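Local coordinates for transcription regulator AsnC/Lrp ligand binding domain-containing protein (Sulfolobus tokodaii, PDB 2ZBC) that probably binds amino acids such as isoleucine as a stand-alone RAM module and may thereby take part in transcriptional control of amino-acid metabolism, at the interface of chains A and B. Coordinates in Å, arbitrary orientation; residue numbers count along the deposited sequence, not the author numbering. Chains: chain A/B, 83aa long hypothetical transcriptional regulator asnC.

The interface of chains A and B. Residues chain A 74-75, 78-80; chain B 19, 31-34.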
loop_
_atom_site.group_PDB
_atom_site.type_symbol
_atom_site.label_atom_id
_atom_site.label_comp_id
_atom_site.label_asym_id
_atom_site.label_seq_id
_atom_site.Cartn_x
_atom_site.Cartn_y
_atom_site.Cartn_z
ATOM N N ILE A 74 12.678 16.647 -1.297
ATOM C CA ILE A 74 12.071 17.847 -0.802
ATOM C C ILE A 74 12.040 18.914 -1.899
ATOM O O ILE A 74 13.018 19.087 -2.648
ATOM C CB ILE A 74 12.858 18.372 0.437
ATOM C CG1 ILE A 74 12.511 17.510 1.652
ATOM C CG2 ILE A 74 12.487 19.799 0.848
ATOM C CD1 ILE A 74 13.546 17.630 2.754
ATOM N N VAL A 75 10.919 19.612 -1.979
ATOM C CA VAL A 75 10.707 20.662 -2.992
ATOM C C VAL A 75 11.431 21.965 -2.547
ATOM O O VAL A 75 11.156 22.519 -1.450
ATOM C CB VAL A 75 9.195 21.028 -3.222
ATOM C CG1 VAL A 75 9.092 22.232 -4.184
ATOM C CG2 VAL A 75 8.436 19.806 -3.860
ATOM N N LYS A 78 9.882 24.993 -0.672
ATOM C CA LYS A 78 8.776 24.538 0.168
ATOM C C LYS A 78 9.347 23.667 1.307
ATOM O O LYS A 78 8.941 22.531 1.496
ATOM C CB LYS A 78 7.791 23.757 -0.693
ATOM C CG LYS A 78 7.027 24.579 -1.720
ATOM C CD LYS A 78 6.094 25.638 -1.084
ATOM C CE LYS A 78 5.269 26.351 -2.123
ATOM N NZ LYS A 78 6.026 27.513 -2.611
ATOM N N SER A 79 10.264 24.236 2.079
ATOM C CA SER A 79 11.000 23.509 3.077
ATOM C C SER A 79 11.422 24.444 4.188
ATOM O O SER A 79 12.139 25.453 3.927
ATOM C CB SER A 79 12.191 22.820 2.454
ATOM O OG SER A 79 12.961 22.245 3.421
ATOM N N LEU A 80 11.002 24.124 5.427
ATOM C CA LEU A 80 11.278 25.003 6.562
ATOM C C LEU A 80 11.704 24.165 7.735
ATOM O O LEU A 80 11.061 23.157 8.035
ATOM C CB LEU A 80 10.028 25.852 6.908
ATOM C CG LEU A 80 10.116 26.631 8.213
ATOM C CD1 LEU A 80 11.321 27.571 8.116
ATOM C CD2 LEU A 80 8.837 27.402 8.545
ATOM N N PHE B 19 0.775 23.762 3.082
ATOM C CA PHE B 19 2.137 24.025 3.507
ATOM C C PHE B 19 2.168 25.359 4.277
ATOM O O PHE B 19 2.591 25.431 5.409
ATOM C CB PHE B 19 3.107 24.045 2.290
ATOM C CG PHE B 19 4.496 24.511 2.627
ATOM C CD1 PHE B 19 5.443 23.645 3.183
ATOM C CD2 PHE B 19 4.866 25.827 2.432
ATOM C CE1 PHE B 19 6.713 24.087 3.527
ATOM C CE2 PHE B 19 6.189 26.274 2.791
ATOM C CZ PHE B 19 7.089 25.427 3.312
ATOM N N VAL B 31 8.500 21.611 8.216
ATOM C CA VAL B 31 7.495 21.257 7.218
ATOM C C VAL B 31 8.104 21.326 5.831
ATOM O O VAL B 31 8.864 22.276 5.498
ATOM C CB VAL B 31 6.219 22.110 7.358
ATOM C CG1 VAL B 31 6.500 23.667 7.236
ATOM C CG2 VAL B 31 5.168 21.685 6.362
ATOM N N HIS B 32 7.818 20.302 5.037
ATOM C CA HIS B 32 8.349 20.138 3.673
ATOM C C HIS B 32 7.301 19.613 2.724
ATOM O O HIS B 32 6.615 18.623 3.021
ATOM C CB HIS B 32 9.513 19.163 3.666
ATOM C CG HIS B 32 10.524 19.404 4.758
ATOM N ND1 HIS B 32 10.487 18.775 5.990
ATOM C CD2 HIS B 32 11.618 20.209 4.777
ATOM C CE1 HIS B 32 11.521 19.204 6.721
ATOM N NE2 HIS B 32 12.181 20.118 6.026
ATOM N N VAL B 33 7.167 20.207 1.548
ATOM C CA VAL B 33 6.428 19.535 0.470
ATOM C C VAL B 33 7.352 18.560 -0.190
ATOM O O VAL B 33 8.510 18.865 -0.355
ATOM C CB VAL B 33 5.863 20.514 -0.527
ATOM C CG1 VAL B 33 5.155 19.792 -1.685
ATOM C CG2 VAL B 33 4.901 21.485 0.123
ATOM N N VAL B 34 6.877 17.352 -0.499
ATOM C CA VAL B 34 7.702 16.289 -1.057
ATOM C C VAL B 34 7.110 15.626 -2.286
ATOM O O VAL B 34 5.860 15.565 -2.432
ATOM C CB VAL B 34 7.985 15.190 -0.031
ATOM C CG1 VAL B 34 9.013 15.651 0.960
ATOM C CG2 VAL B 34 6.670 14.811 0.598
#
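Strand 30-34 of chain B pairs antiparallel with A:Leu80 and A:Ser79 of strand 79-81 and reaches on to the end of strand 66-75. A:Leu80 and B:Val31 bond to each other twice, A:Leu80 N giving to B:Val31 O at 2.8 Å and B:Val31 N giving back to A:Leu80 O. B:Val33 spans the turn between the two chain A strands: its N donates to A:Lys78 O at 2.9 Å, while its O accepts from A:Val75 N at 3.0 Å. On one side of this ladder lies B:Phe19, brought in from helix 15-23. Its CG is anti to the backbone N (chi1 171°), which carries the ring across to A:Lys78. A:Lys78 CB stands over the ring centre, 4.3 Å above the plane; the chain bends at chi2 (-64°), and A:Lys78 CD comes back to B:Phe19 CD2 at 3.7 Å. At the far end of the ring, B:Phe19 CZ packs against A:Lys78 CA at 3.7 Å, near the peptide that leads into A:Ser79. An alanine at B:Phe19 would probably open a gap beneath A:Lys78 and leave its aliphatic chain free to swing. Farther along, A:Lys78 CB also meets B:Val33 CG2, the two side chains lying side by side and pointing the same way, as do A:Val75 and B:Val33. B:His32 works on the opposite side of the ladder. A:Ile74 CD1 sits 3.7 Å above its imidazole, offset toward the rim, and A:Ser79 CB packs against B:His32 CD2 at 3.5 Å. Beyond B:His32, A:Ile74 CG1 touches B:Val34 CG1 at 4.0 Å. Backbone pairing thus sets the register, and packing on both sides clamps it. With its two-fold twin, this patch probably helps hold together the dimer expected of the RAM fold, each chain lending its C-terminal strand to its partner.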